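Local coordinates for protein uncharacterized metal-dependent hydrolase (Pyrococcus furiosus, PDB 3ICJ) that probably hydrolyses carbon-nitrogen bonds other than peptide bonds, as a zinc-binding member of the amidohydrolase family, at residues F98-H103 with A475-A480; L234-V239 with L261-F266; G342-V347 with A365-R370; L429-D434 with H468-G473. One frame throughout, in Å; residues are numbered along the deposited sequence. Where two conformers were deposited one is given.

Contact 1 of 4, residues F98-H103 with A475-A480; sequences FDSHLH and AQVTLA. With ZN (zinc ion), chain B.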
loop_
_atom_site.group_PDB
_atom_site.type_symbol
_atom_site.label_atom_id
_atom_site.label_comp_id
_atom_site.label_asym_id
_atom_site.label_seq_id
_atom_site.Cartn_x
_atom_site.Cartn_y
_atom_site.Cartn_z
ATOM N N PHE A 98 -8.513 2.465 -6.689
ATOM C CA PHE A 98 -7.265 1.875 -7.114
ATOM C C PHE A 98 -6.280 2.385 -6.076
ATOM O O PHE A 98 -5.956 3.577 -6.064
ATOM C CB PHE A 98 -6.921 2.398 -8.527
ATOM C CG PHE A 98 -5.779 1.665 -9.230
ATOM C CD1 PHE A 98 -5.896 1.335 -10.574
ATOM C CD2 PHE A 98 -4.612 1.288 -8.556
ATOM C CE1 PHE A 98 -4.858 0.668 -11.252
ATOM C CE2 PHE A 98 -3.569 0.616 -9.223
ATOM C CZ PHE A 98 -3.700 0.300 -10.571
ATOM N N ASP A 99 -5.826 1.491 -5.190
ATOM C CA ASP A 99 -4.815 1.824 -4.192
ATOM C C ASP A 99 -3.425 1.589 -4.796
ATOM O O ASP A 99 -3.004 0.450 -5.006
ATOM C CB ASP A 99 -5.031 0.969 -2.923
ATOM C CG ASP A 99 -4.217 1.454 -1.721
ATOM O OD1 ASP A 99 -3.029 1.760 -1.870
ATOM O OD2 ASP A 99 -4.746 1.494 -0.596
ATOM N N SER A 100 -2.691 2.663 -5.075
ATOM C CA SER A 100 -1.472 2.499 -5.868
ATOM C C SER A 100 -0.251 1.973 -5.083
ATOM O O SER A 100 0.785 1.712 -5.678
ATOM C CB SER A 100 -1.138 3.783 -6.627
ATOM O OG SER A 100 -1.243 4.913 -5.788
ATOM N N HIS A 101 -0.378 1.822 -3.759
ATOM C CA HIS A 101 0.730 1.349 -2.909
ATOM C C HIS A 101 0.232 0.678 -1.638
ATOM O O HIS A 101 -0.175 1.357 -0.689
ATOM C CB HIS A 101 1.641 2.544 -2.546
ATOM C CG HIS A 101 2.866 2.192 -1.758
ATOM N ND1 HIS A 101 4.132 2.549 -2.169
ATOM C CD2 HIS A 101 3.021 1.567 -0.563
ATOM C CE1 HIS A 101 5.015 2.132 -1.277
ATOM N NE2 HIS A 101 4.368 1.537 -0.293
ATOM N N LEU A 102 0.312 -0.648 -1.588
ATOM C CA LEU A 102 0.095 -1.343 -0.336
ATOM C C LEU A 102 0.817 -2.691 -0.284
ATOM O O LEU A 102 1.400 -3.148 -1.278
ATOM C CB LEU A 102 -1.410 -1.476 -0.007
ATOM C CG LEU A 102 -2.408 -1.978 -1.048
ATOM C CD1 LEU A 102 -2.104 -3.425 -1.401
ATOM C CD2 LEU A 102 -3.821 -1.859 -0.483
ATOM N N HIS A 103 0.732 -3.344 0.868
ATOM C CA HIS A 103 1.406 -4.622 1.064
ATOM C C HIS A 103 0.363 -5.656 1.404
ATOM O O HIS A 103 -0.046 -5.777 2.560
ATOM C CB HIS A 103 2.461 -4.497 2.153
ATOM C CG HIS A 103 3.449 -3.403 1.893
ATOM N ND1 HIS A 103 4.626 -3.615 1.207
ATOM C CD2 HIS A 103 3.420 -2.083 2.197
ATOM C CE1 HIS A 103 5.286 -2.474 1.108
ATOM N NE2 HIS A 103 4.574 -1.528 1.695
ATOM N N ALA A 475 -4.200 4.723 -11.208
ATOM C CA ALA A 475 -4.010 3.921 -12.408
ATOM C C ALA A 475 -2.865 4.433 -13.264
ATOM O O ALA A 475 -2.017 3.654 -13.702
ATOM C CB ALA A 475 -5.301 3.864 -13.225
ATOM N N GLN A 476 -2.825 5.748 -13.482
ATOM C CA GLN A 476 -1.752 6.365 -14.286
ATOM C C GLN A 476 -0.397 6.219 -13.644
ATOM O O GLN A 476 0.586 5.993 -14.326
ATOM C CB GLN A 476 -2.046 7.830 -14.583
ATOM C CG GLN A 476 -3.186 7.962 -15.560
ATOM C CD GLN A 476 -2.979 9.078 -16.523
ATOM O OE1 GLN A 476 -3.277 10.243 -16.226
ATOM N NE2 GLN A 476 -2.469 8.740 -17.705
ATOM N N VAL A 477 -0.372 6.299 -12.320
ATOM C CA VAL A 477 0.847 6.181 -11.543
ATOM C C VAL A 477 1.381 4.745 -11.608
ATOM O O VAL A 477 2.594 4.531 -11.571
ATOM C CB VAL A 477 0.593 6.742 -10.116
ATOM C CG1 VAL A 477 1.528 6.181 -9.082
ATOM C CG2 VAL A 477 0.696 8.268 -10.191
ATOM N N THR A 478 0.463 3.784 -11.788
ATOM C CA THR A 478 0.783 2.359 -11.910
ATOM C C THR A 478 0.831 1.876 -13.394
ATOM O O THR A 478 0.794 0.672 -13.668
ATOM C CB THR A 478 -0.221 1.531 -11.038
ATOM O OG1 THR A 478 -0.412 2.203 -9.766
ATOM C CG2 THR A 478 0.301 0.120 -10.739
ATOM N N LEU A 479 0.900 2.822 -14.339
ATOM C CA LEU A 479 1.010 2.529 -15.782
ATOM C C LEU A 479 -0.074 1.580 -16.313
ATOM O O LEU A 479 0.198 0.711 -17.147
ATOM C CB LEU A 479 2.408 2.002 -16.122
ATOM C CG LEU A 479 3.618 2.850 -15.671
ATOM C CD1 LEU A 479 4.913 2.114 -16.057
ATOM C CD2 LEU A 479 3.608 4.279 -16.309
ATOM N N ALA A 480 -1.296 1.786 -15.818
ATOM C CA ALA A 480 -2.467 0.951 -16.103
ATOM C C ALA A 480 -3.477 1.804 -16.846
ATOM O O ALA A 480 -4.377 2.396 -16.237
ATOM C CB ALA A 480 -3.065 0.464 -14.794
HETATM ZN ZN ZN B . 5.179 0.699 1.681
#
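The strand residue Phe98 and the helical Ala475 bring their CA atoms to 6.5 Å of each other, and the two segments stay alongside as far as Ser100 and Thr478, where the strand turns a corner and the helix has ended. Phe98 does most of the touching. With CG anti to the backbone N (chi1 -169°), its ring is laid against the last helical turn, and Ala475 CA sits over one face, 3.9 Å from the ring centroid, in a CH-pi contact. The Ala475 methyl flanks the CD1-CE1 side, CB to CD1 at 3.7 Å. Ala480 CB approaches the same CE1 corner obliquely. Toward the CZ-CE2 rim, on the same side of the ring plane, Thr478 CB lies 3.7 Å from Phe98 CZ. Thr478 OG1 rests 3.6 Å from Ser100 CB, but its main hydrogen-bond partner is Ser474 O, one turn back in its own helix, while Ser100 OG bonds to the hydroxyls of Ser393 and Ser474. The helix closes with a Schellman motif around Leu479, which folds Ala480 back toward the CE1 rim of the Phe98 ring. Across the corner, Asp99 OD1 accepts from His101 N in an Asx turn. The His-x-His pair typical of amidohydrolases then reaches the metal, His101 NE2 and His103 NE2 each binding zinc at 2.3 Å, with Asp434 on the same ion. Strand 92-102 thus runs between strand 236-244, whose Ser238 touches Phe98, and the end of helix 463-477, while Phe266 and Tyr268 of strand 264-269 pack on Thr478.

Contact 2 of 4, residues L234-V239 with L261-F266; sequences LGVHSV and LKMNVF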
loop_
_atom_site.group_PDB
_atom_site.type_symbol
_atom_site.label_atom_id
_atom_site.label_comp_id
_atom_site.label_asym_id
_atom_site.label_seq_id
_atom_site.Cartn_x
_atom_site.Cartn_y
_atom_site.Cartn_z
ATOM N N LEU A 234 -14.280 -2.943 0.695
ATOM C CA LEU A 234 -14.100 -1.487 0.763
ATOM C C LEU A 234 -14.175 -0.775 -0.607
ATOM O O LEU A 234 -13.972 0.432 -0.690
ATOM C CB LEU A 234 -12.782 -1.134 1.480
ATOM C CG LEU A 234 -12.644 -1.635 2.922
ATOM C CD1 LEU A 234 -11.209 -1.545 3.361
ATOM C CD2 LEU A 234 -13.554 -0.864 3.896
ATOM N N GLY A 235 -14.460 -1.523 -1.672
ATOM C CA GLY A 235 -14.561 -0.961 -3.016
ATOM C C GLY A 235 -13.258 -0.771 -3.784
ATOM O O GLY A 235 -13.229 -0.037 -4.773
ATOM N N VAL A 236 -12.185 -1.427 -3.337
ATOM C CA VAL A 236 -10.877 -1.352 -3.990
ATOM C C VAL A 236 -10.706 -2.597 -4.864
ATOM O O VAL A 236 -10.712 -3.741 -4.360
ATOM C CB VAL A 236 -9.693 -1.262 -2.948
ATOM C CG1 VAL A 236 -8.328 -1.189 -3.650
ATOM C CG2 VAL A 236 -9.884 -0.085 -1.995
ATOM N N HIS A 237 -10.581 -2.388 -6.167
ATOM C CA HIS A 237 -10.505 -3.507 -7.121
ATOM C C HIS A 237 -9.138 -3.673 -7.781
ATOM O O HIS A 237 -8.951 -4.612 -8.546
ATOM C CB HIS A 237 -11.547 -3.350 -8.234
ATOM C CG HIS A 237 -12.969 -3.499 -7.787
ATOM N ND1 HIS A 237 -13.988 -3.767 -8.675
ATOM C CD2 HIS A 237 -13.555 -3.359 -6.573
ATOM C CE1 HIS A 237 -15.138 -3.823 -8.023
ATOM N NE2 HIS A 237 -14.904 -3.563 -6.747
ATOM N N SER A 238 -8.217 -2.735 -7.538
ATOM C CA SER A 238 -6.864 -2.786 -8.124
ATOM C C SER A 238 -5.860 -2.227 -7.128
ATOM O O SER A 238 -6.181 -1.288 -6.388
ATOM C CB SER A 238 -6.776 -1.986 -9.448
ATOM O OG SER A 238 -7.925 -2.139 -10.270
ATOM N N VAL A 239 -4.658 -2.809 -7.090
ATOM C CA VAL A 239 -3.632 -2.422 -6.126
ATOM C C VAL A 239 -2.249 -2.412 -6.761
ATOM O O VAL A 239 -1.958 -3.205 -7.664
ATOM C CB VAL A 239 -3.584 -3.325 -4.844
ATOM C CG1 VAL A 239 -4.858 -3.178 -4.013
ATOM C CG2 VAL A 239 -3.353 -4.792 -5.192
ATOM N N LEU A 261 -7.425 -15.149 -7.686
ATOM C CA LEU A 261 -7.263 -13.694 -7.652
ATOM C C LEU A 261 -8.524 -13.042 -8.177
ATOM O O LEU A 261 -8.995 -13.396 -9.263
ATOM C CB LEU A 261 -6.071 -13.224 -8.493
ATOM C CG LEU A 261 -4.692 -13.373 -7.871
ATOM C CD1 LEU A 261 -3.634 -12.725 -8.767
ATOM C CD2 LEU A 261 -4.624 -12.821 -6.412
ATOM N N LYS A 262 -9.055 -12.085 -7.411
ATOM C CA LYS A 262 -10.313 -11.410 -7.754
ATOM C C LYS A 262 -10.153 -9.882 -7.882
ATOM O O LYS A 262 -11.142 -9.142 -7.936
ATOM C CB LYS A 262 -11.400 -11.762 -6.728
ATOM C CG LYS A 262 -11.795 -13.258 -6.684
ATOM C CD LYS A 262 -12.385 -13.731 -8.016
ATOM C CE LYS A 262 -13.096 -15.082 -7.914
ATOM N NZ LYS A 262 -12.172 -16.188 -7.523
ATOM N N MET A 263 -8.912 -9.416 -7.943
ATOM C CA MET A 263 -8.624 -7.990 -8.058
ATOM C C MET A 263 -7.386 -7.869 -8.916
ATOM O O MET A 263 -6.645 -8.846 -9.059
ATOM C CB MET A 263 -8.482 -7.324 -6.648
ATOM C CG MET A 263 -7.169 -7.559 -5.821
ATOM S SD MET A 263 -7.127 -6.832 -4.093
ATOM C CE MET A 263 -7.942 -5.338 -4.401
ATOM N N ASN A 264 -7.181 -6.697 -9.518
ATOM C CA ASN A 264 -6.001 -6.420 -10.335
ATOM C C ASN A 264 -4.792 -6.131 -9.472
ATOM O O ASN A 264 -4.830 -5.237 -8.656
ATOM C CB ASN A 264 -6.271 -5.253 -11.264
ATOM C CG ASN A 264 -7.484 -5.484 -12.108
ATOM O OD1 ASN A 264 -7.558 -6.482 -12.843
ATOM N ND2 ASN A 264 -8.470 -4.583 -12.003
ATOM N N VAL A 265 -3.743 -6.932 -9.621
ATOM C CA VAL A 265 -2.593 -6.876 -8.712
ATOM C C VAL A 265 -1.387 -6.526 -9.565
ATOM O O VAL A 265 -0.987 -7.300 -10.431
ATOM C CB VAL A 265 -2.350 -8.219 -7.989
ATOM C CG1 VAL A 265 -1.048 -8.165 -7.152
ATOM C CG2 VAL A 265 -3.541 -8.621 -7.116
ATOM N N PHE A 266 -0.854 -5.328 -9.364
ATOM C CA PHE A 266 0.326 -4.902 -10.105
ATOM C C PHE A 266 1.529 -5.067 -9.175
ATOM O O PHE A 266 1.728 -4.274 -8.260
ATOM C CB PHE A 266 0.177 -3.463 -10.623
ATOM C CG PHE A 266 -0.935 -3.294 -11.624
ATOM C CD1 PHE A 266 -0.672 -3.323 -13.001
ATOM C CD2 PHE A 266 -2.244 -3.106 -11.193
ATOM C CE1 PHE A 266 -1.709 -3.172 -13.943
ATOM C CE2 PHE A 266 -3.298 -2.983 -12.115
ATOM C CZ PHE A 266 -3.035 -3.002 -13.491
#
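Met263 opens the contact by crossing Val239 at about a right angle, its CE 3.8 Å from Val239 CG1. CG stands between the backbone N and the carbonyl carbon (chi1 76°), and a bend at chi3 brings the same methyl over Val236 O at 3.2 Å. Asn264 follows as the polar centre. Its backbone N donates to His237 O and its O accepts from Val239 N, the alternating bonds of a parallel pair. On the face it shares with Ser238, the side-chain ND2 gives an almost straight bond (173°) to Ser238 OG, 3.0 Å long and within the amide plane. ND2 also binds Glu493, and OD1 is held by Arg291 and Arg289, so both ends of the amide are fixed. Val265 turns to the other face, with CG2 4.3 Å from Val239 CG2. Phe266 ends the walk: its N bonds to Val239 O at 2.9 Å, and the ring presents its CD2 edge in plane to that oxygen. These are the adjacent strands of a beta-alpha-beta unit crossing over through helix 246-257. The Val239-Val265 face is apolar, whereas the Ser238-Asn264 face buries a serine and an amide whose rotation is set by hydrogen bonds and charged neighbours.

Contact 3 of 4, residues G342-V347 with A365-R370; sequences GLDVAV and AEFSGR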
loop_
_atom_site.group_PDB
_atom_site.type_symbol
_atom_site.label_atom_id
_atom_site.label_comp_id
_atom_site.label_asym_id
_atom_site.label_seq_id
_atom_site.Cartn_x
_atom_site.Cartn_y
_atom_site.Cartn_z
ATOM N N GLY A 342 11.666 -4.391 -19.361
ATOM C CA GLY A 342 10.472 -3.557 -19.466
ATOM C C GLY A 342 9.791 -3.269 -18.124
ATOM O O GLY A 342 8.615 -2.913 -18.087
ATOM N N LEU A 343 10.523 -3.427 -17.018
ATOM C CA LEU A 343 9.914 -3.287 -15.684
ATOM C C LEU A 343 9.965 -1.846 -15.193
ATOM O O LEU A 343 10.938 -1.135 -15.436
ATOM C CB LEU A 343 10.595 -4.222 -14.665
ATOM C CG LEU A 343 10.416 -5.728 -14.864
ATOM C CD1 LEU A 343 11.378 -6.518 -13.967
ATOM C CD2 LEU A 343 8.967 -6.138 -14.588
ATOM N N ASP A 344 8.891 -1.409 -14.526
ATOM C CA ASP A 344 8.861 -0.131 -13.798
ATOM C C ASP A 344 9.780 -0.154 -12.553
ATOM O O ASP A 344 10.107 -1.219 -12.008
ATOM C CB ASP A 344 7.409 0.185 -13.355
ATOM C CG ASP A 344 7.179 1.678 -13.059
ATOM O OD1 ASP A 344 8.038 2.532 -13.411
ATOM O OD2 ASP A 344 6.112 1.992 -12.496
ATOM N N VAL A 345 10.197 1.021 -12.095
ATOM C CA VAL A 345 10.948 1.125 -10.841
ATOM C C VAL A 345 10.247 2.125 -9.919
ATOM O O VAL A 345 9.991 3.291 -10.303
ATOM C CB VAL A 345 12.436 1.536 -11.095
ATOM C CG1 VAL A 345 13.214 1.660 -9.777
ATOM C CG2 VAL A 345 13.137 0.546 -12.022
ATOM N N ALA A 346 9.915 1.661 -8.720
ATOM C CA ALA A 346 9.299 2.494 -7.704
ATOM C C ALA A 346 10.288 2.663 -6.575
ATOM O O ALA A 346 10.857 1.689 -6.090
ATOM C CB ALA A 346 8.028 1.862 -7.188
ATOM N N VAL A 347 10.496 3.914 -6.176
ATOM C CA VAL A 347 11.519 4.269 -5.217
ATOM C C VAL A 347 10.890 5.011 -4.026
ATOM O O VAL A 347 10.360 6.104 -4.185
ATOM C CB VAL A 347 12.593 5.153 -5.905
ATOM C CG1 VAL A 347 13.560 5.700 -4.927
ATOM C CG2 VAL A 347 13.327 4.368 -7.007
ATOM N N ALA A 365 19.759 7.954 -15.431
ATOM C CA ALA A 365 19.343 6.778 -16.198
ATOM C C ALA A 365 18.342 7.099 -17.325
ATOM O O ALA A 365 17.963 6.207 -18.077
ATOM C CB ALA A 365 18.772 5.716 -15.259
ATOM N N GLU A 366 17.924 8.364 -17.415
ATOM C CA GLU A 366 16.929 8.850 -18.389
ATOM C C GLU A 366 15.666 8.014 -18.319
ATOM O O GLU A 366 15.140 7.565 -19.338
ATOM C CB GLU A 366 17.517 8.892 -19.814
ATOM C CG GLU A 366 18.666 9.879 -19.943
ATOM C CD GLU A 366 19.551 9.598 -21.148
ATOM O OE1 GLU A 366 20.169 8.509 -21.226
ATOM O OE2 GLU A 366 19.638 10.484 -22.011
ATOM N N PHE A 367 15.198 7.803 -17.088
ATOM C CA PHE A 367 14.178 6.833 -16.826
ATOM C C PHE A 367 13.078 7.531 -16.038
ATOM O O PHE A 367 13.339 8.123 -15.005
ATOM C CB PHE A 367 14.785 5.673 -16.011
ATOM C CG PHE A 367 13.818 4.533 -15.737
ATOM C CD1 PHE A 367 13.715 3.469 -16.629
ATOM C CD2 PHE A 367 13.056 4.505 -14.564
ATOM C CE1 PHE A 367 12.844 2.396 -16.370
ATOM C CE2 PHE A 367 12.171 3.456 -14.307
ATOM C CZ PHE A 367 12.069 2.398 -15.223
ATOM N N SER A 368 11.848 7.461 -16.509
ATOM C CA SER A 368 10.763 8.124 -15.785
ATOM C C SER A 368 10.122 7.147 -14.795
ATOM O O SER A 368 9.242 6.370 -15.158
ATOM C CB SER A 368 9.750 8.733 -16.758
ATOM O OG SER A 368 9.160 9.894 -16.189
ATOM N N GLY A 369 10.599 7.167 -13.552
ATOM C CA GLY A 369 10.155 6.200 -12.565
ATOM C C GLY A 369 9.039 6.775 -11.727
ATOM O O GLY A 369 8.454 7.807 -12.069
ATOM N N ARG A 370 8.722 6.086 -10.636
ATOM C CA ARG A 370 7.798 6.613 -9.684
ATOM C C ARG A 370 8.447 6.729 -8.313
ATOM O O ARG A 370 9.369 5.973 -7.974
ATOM C CB ARG A 370 6.458 5.817 -9.630
ATOM C CG ARG A 370 6.595 4.336 -9.492
ATOM C CD ARG A 370 5.233 3.625 -9.506
ATOM N NE ARG A 370 4.575 3.695 -8.192
ATOM C CZ ARG A 370 3.418 3.107 -7.896
ATOM N NH1 ARG A 370 2.750 2.423 -8.822
ATOM N NH2 ARG A 370 2.915 3.221 -6.672
#
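Ala346 and Arg370 pair in a short parallel bridge, and here the two segments are knit most closely. Arg370 N donates almost straight to Val345 O at 3.1 Å, and Val347 N returns a bond to Arg370 O at 3.0 Å, the donor lying tilted from the carbonyl plane. Both side chains emerge on one face. The arginine leaves with CG between its backbone N and carbonyl carbon (chi1 50°), which lays CG against the Ala346 methyl at 3.7 Å. The side chain runs on extended, so that CD passes the carboxylate of Asp344, which crosses it at about a right angle, OD2 to Arg370 CD 3.5 Å; only then does a bend at chi3 turn NE onward. Their charged atoms do not touch. Instead, Arg370 binds Glu372 and Ser100 O and makes a cation-pi contact with Tyr268, while Asp344 bridges to Arg391 and bonds to Tyr268.

Toward the helix end the contact relaxes into van der Waals touches between loops. The partly exposed Phe367 sets its CE2 3.8 Å from Val345 CB, and its rim points CZ at Leu343 O, 3.7 Å away.

Strand 346-349, helix 352-365 and strand 370-371 form a beta-alpha-beta unit, as in the (beta/alpha)8 barrel of amidohydrolases. Just beyond the bridge, the first strand carries His348, a zinc ligand.

Contact 4 of 4, residues L429-D434 with H468-G473; sequences LGFSTD and HLYTHG. With ZN (zinc ion), chain B.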
loop_
_atom_site.group_PDB
_atom_site.type_symbol
_atom_site.label_atom_id
_atom_site.label_comp_id
_atom_site.label_asym_id
_atom_site.label_seq_id
_atom_site.Cartn_x
_atom_site.Cartn_y
_atom_site.Cartn_z
ATOM N N LEU A 429 -0.161 11.951 -10.157
ATOM C CA LEU A 429 -0.139 11.574 -8.742
ATOM C C LEU A 429 -1.285 10.612 -8.451
ATOM O O LEU A 429 -2.316 10.673 -9.090
ATOM C CB LEU A 429 -0.188 12.809 -7.820
ATOM C CG LEU A 429 -0.140 12.526 -6.313
ATOM C CD1 LEU A 429 0.902 13.336 -5.599
ATOM C CD2 LEU A 429 -1.502 12.795 -5.715
ATOM N N GLY A 430 -1.085 9.715 -7.498
ATOM C CA GLY A 430 -2.113 8.733 -7.149
ATOM C C GLY A 430 -2.187 8.590 -5.644
ATOM O O GLY A 430 -1.220 8.916 -4.942
ATOM N N PHE A 431 -3.341 8.111 -5.159
ATOM C CA PHE A 431 -3.568 7.946 -3.740
ATOM C C PHE A 431 -3.450 6.501 -3.312
ATOM O O PHE A 431 -3.819 5.581 -4.054
ATOM C CB PHE A 431 -4.932 8.496 -3.314
ATOM C CG PHE A 431 -4.986 10.004 -3.173
ATOM C CD1 PHE A 431 -3.842 10.799 -3.298
ATOM C CD2 PHE A 431 -6.203 10.625 -2.902
ATOM C CE1 PHE A 431 -3.922 12.193 -3.157
ATOM C CE2 PHE A 431 -6.288 12.011 -2.756
ATOM C CZ PHE A 431 -5.141 12.796 -2.878
ATOM N N SER A 432 -2.938 6.326 -2.098
ATOM C CA SER A 432 -2.735 5.026 -1.493
ATOM C C SER A 432 -2.799 5.129 0.017
ATOM O O SER A 432 -2.860 6.226 0.572
ATOM C CB SER A 432 -1.386 4.431 -1.900
ATOM O OG SER A 432 -0.295 5.338 -1.734
ATOM N N THR A 433 -2.775 3.975 0.674
ATOM C CA THR A 433 -2.833 3.908 2.120
ATOM C C THR A 433 -1.543 3.410 2.756
ATOM O O THR A 433 -1.309 3.672 3.943
ATOM C CB THR A 433 -3.995 3.005 2.574
ATOM O OG1 THR A 433 -3.821 1.683 2.038
ATOM C CG2 THR A 433 -5.312 3.570 2.073
ATOM N N ASP A 434 -0.725 2.675 1.982
ATOM C CA ASP A 434 0.457 1.962 2.496
ATOM C C ASP A 434 -0.010 0.945 3.534
ATOM O O ASP A 434 0.700 0.658 4.496
ATOM C CB ASP A 434 1.531 2.926 3.060
ATOM C CG ASP A 434 2.916 2.273 3.207
ATOM O OD1 ASP A 434 3.092 1.091 2.831
ATOM O OD2 ASP A 434 3.832 2.951 3.712
ATOM N N HIS A 468 -10.746 11.579 -8.278
ATOM C CA HIS A 468 -9.886 11.393 -9.435
ATOM C C HIS A 468 -8.552 10.718 -9.095
ATOM O O HIS A 468 -8.185 9.702 -9.714
ATOM C CB HIS A 468 -9.604 12.719 -10.140
ATOM C CG HIS A 468 -8.521 12.602 -11.158
ATOM N ND1 HIS A 468 -8.641 11.799 -12.273
ATOM C CD2 HIS A 468 -7.288 13.160 -11.221
ATOM C CE1 HIS A 468 -7.525 11.871 -12.982
ATOM N NE2 HIS A 468 -6.689 12.688 -12.363
ATOM N N LEU A 469 -7.848 11.268 -8.102
ATOM C CA LEU A 469 -6.538 10.733 -7.650
ATOM C C LEU A 469 -6.576 9.301 -7.112
ATOM O O LEU A 469 -5.620 8.545 -7.273
ATOM C CB LEU A 469 -5.887 11.681 -6.624
ATOM C CG LEU A 469 -5.628 13.058 -7.255
ATOM C CD1 LEU A 469 -5.299 14.104 -6.182
ATOM C CD2 LEU A 469 -4.570 13.025 -8.357
ATOM N N TYR A 470 -7.687 8.921 -6.513
ATOM C CA TYR A 470 -7.847 7.592 -5.945
ATOM C C TYR A 470 -8.417 6.578 -6.941
ATOM O O TYR A 470 -8.630 5.435 -6.603
ATOM C CB TYR A 470 -8.742 7.670 -4.716
ATOM C CG TYR A 470 -8.310 6.852 -3.530
ATOM C CD1 TYR A 470 -8.435 7.344 -2.255
ATOM C CD2 TYR A 470 -7.800 5.586 -3.685
ATOM C CE1 TYR A 470 -8.069 6.602 -1.178
ATOM C CE2 TYR A 470 -7.427 4.844 -2.614
ATOM C CZ TYR A 470 -7.564 5.355 -1.361
ATOM O OH TYR A 470 -7.196 4.614 -0.290
ATOM N N THR A 471 -8.648 7.020 -8.167
ATOM C CA THR A 471 -9.079 6.155 -9.243
ATOM C C THR A 471 -8.132 6.193 -10.446
ATOM O O THR A 471 -7.239 5.380 -10.554
ATOM C CB THR A 471 -10.529 6.461 -9.662
ATOM O OG1 THR A 471 -10.664 7.849 -9.943
ATOM C CG2 THR A 471 -11.497 6.096 -8.571
ATOM N N HIS A 472 -8.327 7.150 -11.339
ATOM C CA HIS A 472 -7.497 7.274 -12.519
ATOM C C HIS A 472 -6.084 7.723 -12.176
ATOM O O HIS A 472 -5.143 7.344 -12.825
ATOM C CB HIS A 472 -8.125 8.214 -13.555
ATOM C CG HIS A 472 -7.485 8.144 -14.907
ATOM N ND1 HIS A 472 -7.013 9.253 -15.566
ATOM C CD2 HIS A 472 -7.230 7.093 -15.718
ATOM C CE1 HIS A 472 -6.511 8.892 -16.729
ATOM N NE2 HIS A 472 -6.626 7.586 -16.843
ATOM N N GLY A 473 -5.956 8.521 -11.133
ATOM C CA GLY A 473 -4.652 9.043 -10.726
ATOM C C GLY A 473 -3.732 7.884 -10.390
ATOM O O GLY A 473 -2.648 7.737 -10.956
HETATM ZN ZN ZN B . 5.179 0.699 1.681
#
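Phe431 and Leu469 meet face-on: the leucine CB stands 3.7 Å from the centroid of the phenyl ring, only 3° off its normal. Leu469 CG, anti to its carbonyl carbon, carries the branch along the ring, where CD1 comes to 3.6 Å from Phe431 CZ. Its other methyl turns to the strand backbone and lies against Leu429 O, while Leu429 CD2 lies 4.0 Å from Leu469 CD1. Tyr470 meets Phe431 quite differently. The two side chains cross at about a right angle, with Phe431 CB over one face of the tyrosine ring, 3.9 Å from its centroid, and Tyr470 CD1 at the edge of the phenyl ring. Farther along, the Thr433 methyl CG2 reaches the tyrosine hydroxyl, close to the plane of that ring; Thr433 OG1 itself bonds to Asp99. Strand 429-431 is the last in its parallel sheet, and Asp434 follows it at the position where amidohydrolase barrels carry an aspartate beyond strand eight; its OD1 binds zinc at 2.4 Å. The helix crosses this strand at -110° and is locally widened by a pi-type turn, in which His468 O accepts from Thr471 N and Gly473 N on opposite faces of its plane. Gly473, with no side chain, lets the backbones close in, its CA 3.3 Å from Leu429 O. Phe431 N donates to Leu469 O from above the carbonyl plane, 56° out of it and so not on a lone pair; that oxygen also accepts from Ser474 OG. Ile446 and Ala449 of helix 442-451 pack against Tyr470 and Phe431 respectively.

Overall arrangement
All four contacts are largely buried, but contact 1 is the most central, about 9 Å from the chain centre, and contact 3, about 18 Å out, is the one with a looser outer side. Contacts 1 and 4 share helix 463-477 and supply ligands to the same zinc ion. Contact 2 joins contact 1 through neighbouring strands of one sheet, Asp99 N lying 3.0 Å from Ser238 O, whereas contacts 3 and 4 lie on the later strands of the same barrel. Contacts 2 and 3 pair strands through backbone bonds; contacts 1 and 4 pack strand on helix through aromatic faces. Contact 3 meets contact 1 through the outer end of its arginine.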